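Long-range contact in hydroalkoxylation enzyme phnH (Penicillium herquei, PDB 6JJT), which catalyses the enantioselective hydroalkoxylation that converts a prenylated phenalenone precursor into (2'R)-atrovenetin during herqueinone biosynthesis: residues 45-57 / 69-81. Residues are numbered along the deposited sequence; the frame is centred on the assembly and turned at random.
Sequences SDAQIKALQTLTG and VIGGTALSTRGAD
Residues 48-57 and 69-79 run as antiparallel neighbours, their axes 167° apart, with backbone bonds joining Ile-49 to Arg-78, Ala-51 to Ser-76 and Gln-53 to Ala-74 in both directions. Past them, Leu-55 N gives a straight bond to Gly-72 O, but the donor stands well above the carbonyl plane, and the return bond is weak; at the other end Ala-80 N closes on Ala-47 O at 2.7 Å. Gln-48, Lys-50, Leu-52, Leu-75 and Thr-77 share one face. Thr-77 lies between two neighbours there: its methyl CG2 meets Gln-48 CB at 3.6 Å, while OG1 lies beside the CG of Lys-50, whose chain runs on extended in the same direction. Leu-52, with CG anti to its backbone N (chi1 174°), slants across Leu-75 and Thr-73, its CB 3.8 Å from Leu-75 CD2 and its CG 3.7 Å from Thr-73 CG2. On the other face the small Ala-51, Ala-74 and Ser-76 sit among the longer Ile-49, Gln-53, Leu-55 and Arg-78; Gln-53 NE2 bonds Gly-37 O of strand 26-44. Ser-76 OG, turned between N and the carbonyl carbon (chi1 62°), is 2.9 Å from each of two waters; one donates to Ile-49 O, the other to Ala-74 O and weakly to Ala-51 O. The face of Leu-52 and Thr-73 turns to a second subunit, where Leu-101 packs on Leu-52 and Thr-73 OG1 bonds its counterpart. Gln-48 pairs with Gln-48 of a third subunit. Gly-57 follows Thr-56 in a classic beta bulge opposite Thr-35, while its CA approaches Val-69 O at 3.3 Å. Together the strands form a long beta hairpin, second and third in the closed antiparallel barrel of this DUF3237 protein, with one hairpin face taking part in the homotetramer interfaces.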
loop_
_atom_site.group_PDB
_atom_site.type_symbol
_atom_site.label_atom_id
_atom_site.label_comp_id
_atom_site.label_asym_id
_atom_site.label_seq_id
_atom_site.Cartn_x
_atom_site.Cartn_y
_atom_site.Cartn_z
ATOM N N SER D 45 -15.642 -10.743 11.073
ATOM C CA SER D 45 -15.186 -11.390 12.304
ATOM C C SER D 45 -15.527 -10.434 13.443
ATOM O O SER D 45 -15.965 -9.301 13.176
ATOM C CB SER D 45 -13.694 -11.589 12.274
ATOM O OG SER D 45 -13.085 -10.302 12.352
ATOM N N ASP D 46 -15.261 -10.835 14.699
ATOM C CA ASP D 46 -15.665 -9.957 15.791
ATOM C C ASP D 46 -14.950 -8.610 15.690
ATOM O O ASP D 46 -15.525 -7.585 16.026
ATOM C CB ASP D 46 -15.458 -10.527 17.199
ATOM C CG ASP D 46 -16.290 -9.788 18.245
ATOM O OD1 ASP D 46 -17.545 -9.960 18.232
ATOM O OD2 ASP D 46 -15.702 -9.019 19.042
ATOM N N ALA D 47 -13.690 -8.643 15.247
ATOM C CA ALA D 47 -12.828 -7.466 15.223
ATOM C C ALA D 47 -13.224 -6.446 14.142
ATOM O O ALA D 47 -13.042 -5.240 14.386
ATOM C CB ALA D 47 -11.396 -7.910 15.030
ATOM N N GLN D 48 -13.680 -6.914 12.939
ATOM C CA GLN D 48 -14.000 -6.000 11.850
ATOM C C GLN D 48 -14.744 -6.662 10.683
ATOM O O GLN D 48 -14.737 -7.888 10.573
ATOM C CB GLN D 48 -12.722 -5.343 11.329
ATOM C CG GLN D 48 -11.792 -6.295 10.589
ATOM C CD GLN D 48 -10.719 -6.847 11.489
ATOM O OE1 GLN D 48 -10.177 -6.126 12.338
ATOM N NE2 GLN D 48 -10.357 -8.111 11.318
ATOM N N ILE D 49 -15.411 -5.823 9.841
ATOM C CA ILE D 49 -16.065 -6.148 8.562
ATOM C C ILE D 49 -15.340 -5.501 7.376
ATOM O O ILE D 49 -15.294 -4.278 7.253
ATOM C CB ILE D 49 -17.524 -5.675 8.489
ATOM C CG1 ILE D 49 -18.329 -6.351 9.589
ATOM C CG2 ILE D 49 -18.130 -5.898 7.103
ATOM C CD1 ILE D 49 -17.588 -7.565 10.014
ATOM N N LYS D 50 -14.865 -6.334 6.425
ATOM C CA LYS D 50 -13.989 -5.896 5.319
ATOM C C LYS D 50 -14.706 -6.131 3.985
ATOM O O LYS D 50 -15.246 -7.248 3.780
ATOM C CB LYS D 50 -12.636 -6.613 5.338
ATOM C CG LYS D 50 -11.859 -6.455 6.656
ATOM C CD LYS D 50 -10.477 -7.030 6.458
ATOM C CE LYS D 50 -9.793 -7.379 7.763
ATOM N NZ LYS D 50 -8.419 -7.868 7.442
ATOM N N ALA D 51 -14.731 -5.130 3.096
ATOM C CA ALA D 51 -15.454 -5.213 1.838
ATOM C C ALA D 51 -14.646 -4.607 0.710
ATOM O O ALA D 51 -13.768 -3.738 0.904
ATOM C CB ALA D 51 -16.769 -4.472 1.964
ATOM N N LEU D 52 -14.947 -5.073 -0.501
ATOM C CA LEU D 52 -14.459 -4.482 -1.730
ATOM C C LEU D 52 -15.659 -3.933 -2.491
ATOM O O LEU D 52 -16.724 -4.617 -2.489
ATOM C CB LEU D 52 -13.737 -5.539 -2.582
ATOM C CG LEU D 52 -13.302 -5.045 -3.981
ATOM C CD1 LEU D 52 -12.011 -5.719 -4.469
ATOM C CD2 LEU D 52 -14.387 -5.239 -5.046
ATOM N N GLN D 53 -15.570 -2.719 -3.057
ATOM C CA GLN D 53 -16.675 -2.109 -3.777
ATOM C C GLN D 53 -16.111 -1.420 -5.013
ATOM O O GLN D 53 -15.189 -0.609 -4.911
ATOM C CB GLN D 53 -17.360 -1.104 -2.866
ATOM C CG GLN D 53 -18.643 -0.550 -3.474
ATOM C CD GLN D 53 -19.520 0.168 -2.483
ATOM O OE1 GLN D 53 -19.038 0.866 -1.618
ATOM N NE2 GLN D 53 -20.834 0.025 -2.629
ATOM N N THR D 54 -16.685 -1.718 -6.176
ATOM C CA THR D 54 -16.288 -1.086 -7.424
ATOM C C THR D 54 -16.817 0.352 -7.484
ATOM O O THR D 54 -17.970 0.596 -7.057
ATOM C CB THR D 54 -16.779 -1.969 -8.590
ATOM O OG1 THR D 54 -16.080 -3.210 -8.470
ATOM C CG2 THR D 54 -16.543 -1.377 -9.954
ATOM N N LEU D 55 -16.073 1.270 -8.102
ATOM C CA LEU D 55 -16.570 2.577 -8.490
ATOM C C LEU D 55 -16.912 2.444 -9.973
ATOM O O LEU D 55 -16.049 2.141 -10.772
ATOM C CB LEU D 55 -15.508 3.672 -8.306
ATOM C CG LEU D 55 -14.983 3.954 -6.897
ATOM C CD1 LEU D 55 -14.618 5.431 -6.837
ATOM C CD2 LEU D 55 -15.965 3.604 -5.792
ATOM N N THR D 56 -18.201 2.567 -10.301
ATOM C CA THR D 56 -18.682 2.278 -11.649
ATOM C C THR D 56 -18.711 3.510 -12.552
ATOM O O THR D 56 -18.790 3.376 -13.770
ATOM C CB THR D 56 -20.022 1.534 -11.618
ATOM O OG1 THR D 56 -20.890 2.404 -10.902
ATOM C CG2 THR D 56 -19.935 0.162 -10.972
ATOM N N GLY D 57 -18.595 4.699 -11.965
ATOM C CA GLY D 57 -18.680 5.914 -12.750
ATOM C C GLY D 57 -18.858 7.093 -11.812
ATOM O O GLY D 57 -18.754 6.962 -10.576
ATOM N N VAL D 69 -15.612 9.690 -13.897
ATOM C CA VAL D 69 -14.803 8.632 -13.319
ATOM C C VAL D 69 -14.973 7.425 -14.237
ATOM O O VAL D 69 -16.093 6.953 -14.472
ATOM C CB VAL D 69 -15.308 8.317 -11.892
ATOM C CG1 VAL D 69 -14.668 7.049 -11.344
ATOM C CG2 VAL D 69 -15.109 9.480 -10.930
ATOM N N ILE D 70 -13.852 6.911 -14.733
ATOM C CA ILE D 70 -13.776 5.752 -15.607
ATOM C C ILE D 70 -13.999 4.448 -14.851
ATOM O O ILE D 70 -14.583 3.487 -15.361
ATOM C CB ILE D 70 -12.407 5.738 -16.326
ATOM C CG1 ILE D 70 -12.256 6.944 -17.258
ATOM C CG2 ILE D 70 -12.122 4.424 -17.034
ATOM C CD1 ILE D 70 -13.315 7.050 -18.338
ATOM N N GLY D 71 -13.457 4.394 -13.628
ATOM C CA GLY D 71 -13.533 3.158 -12.874
ATOM C C GLY D 71 -12.571 3.234 -11.704
ATOM O O GLY D 71 -11.736 4.125 -11.647
ATOM N N GLY D 72 -12.743 2.335 -10.761
ATOM C CA GLY D 72 -11.776 2.159 -9.677
ATOM C C GLY D 72 -12.353 1.209 -8.651
ATOM O O GLY D 72 -13.393 0.593 -8.902
ATOM N N THR D 73 -11.652 1.011 -7.556
ATOM C CA THR D 73 -12.047 0.086 -6.506
ATOM C C THR D 73 -11.751 0.706 -5.151
ATOM O O THR D 73 -10.708 1.345 -4.959
ATOM C CB THR D 73 -11.261 -1.232 -6.627
ATOM O OG1 THR D 73 -11.586 -1.837 -7.883
ATOM C CG2 THR D 73 -11.485 -2.215 -5.492
ATOM N N ALA D 74 -12.650 0.493 -4.185
ATOM C CA ALA D 74 -12.498 0.899 -2.792
ATOM C C ALA D 74 -12.455 -0.326 -1.887
ATOM O O ALA D 74 -13.239 -1.265 -2.074
ATOM C CB ALA D 74 -13.649 1.754 -2.356
ATOM N N LEU D 75 -11.526 -0.372 -0.942
ATOM C CA LEU D 75 -11.480 -1.397 0.088
ATOM C C LEU D 75 -11.793 -0.751 1.412
ATOM O O LEU D 75 -11.233 0.331 1.729
ATOM C CB LEU D 75 -10.059 -1.981 0.154
ATOM C CG LEU D 75 -9.589 -2.809 -1.046
ATOM C CD1 LEU D 75 -8.141 -3.250 -0.864
ATOM C CD2 LEU D 75 -10.458 -4.037 -1.249
ATOM N N SER D 76 -12.713 -1.311 2.191
ATOM C CA SER D 76 -13.112 -0.636 3.423
ATOM C C SER D 76 -13.076 -1.642 4.563
ATOM O O SER D 76 -13.282 -2.838 4.372
ATOM C CB SER D 76 -14.455 -0.028 3.274
ATOM O OG SER D 76 -15.417 -1.042 3.017
ATOM N N THR D 77 -12.773 -1.167 5.754
ATOM C CA THR D 77 -12.850 -1.990 6.960
ATOM C C THR D 77 -13.602 -1.235 8.056
ATOM O O THR D 77 -13.159 -0.122 8.423
ATOM C CB THR D 77 -11.452 -2.301 7.498
ATOM O OG1 THR D 77 -10.789 -3.120 6.539
ATOM C CG2 THR D 77 -11.481 -3.086 8.800
ATOM N N ARG D 78 -14.683 -1.838 8.526
ATOM C CA ARG D 78 -15.409 -1.306 9.672
ATOM C C ARG D 78 -14.982 -2.120 10.880
ATOM O O ARG D 78 -15.273 -3.308 10.921
ATOM C CB ARG D 78 -16.909 -1.505 9.457
ATOM C CG ARG D 78 -17.711 -0.913 10.618
ATOM C CD ARG D 78 -19.209 -1.144 10.677
ATOM N NE ARG D 78 -19.975 -0.416 9.670
ATOM C CZ ARG D 78 -20.431 0.828 9.819
ATOM N NH1 ARG D 78 -21.121 1.400 8.844
ATOM N NH2 ARG D 78 -20.196 1.493 10.940
ATOM N N GLY D 79 -14.331 -1.490 11.882
ATOM C CA GLY D 79 -13.861 -2.245 13.050
ATOM C C GLY D 79 -14.968 -2.336 14.101
ATOM O O GLY D 79 -15.921 -1.554 14.064
ATOM N N ALA D 80 -14.819 -3.306 15.029
ATOM C CA ALA D 80 -15.693 -3.428 16.195
ATOM C C ALA D 80 -15.658 -2.139 17.023
ATOM O O ALA D 80 -16.616 -1.823 17.737
ATOM C CB ALA D 80 -15.289 -4.615 17.036
ATOM N N ASP D 81 -14.540 -1.392 16.929
ATOM C CA ASP D 81 -14.340 -0.159 17.679
ATOM C C ASP D 81 -15.123 1.000 17.072
ATOM O O ASP D 81 -15.079 2.091 17.639
ATOM C CB ASP D 81 -12.855 0.187 17.792
ATOM C CG ASP D 81 -12.197 0.629 16.496
ATOM O OD1 ASP D 81 -12.813 0.452 15.417
ATOM O OD2 ASP D 81 -11.046 1.095 16.585
HETATM O O HOH W 1 -11.846 -2.821 16.375
HETATM O O HOH W 2 -16.474 -2.502 5.238
HETATM O O HOH W 3 -15.346 -1.074 0.128
HETATM O O HOH W 4 -13.613 -3.076 -8.522
HETATM O O HOH W 5 -14.856 0.174 -12.074
#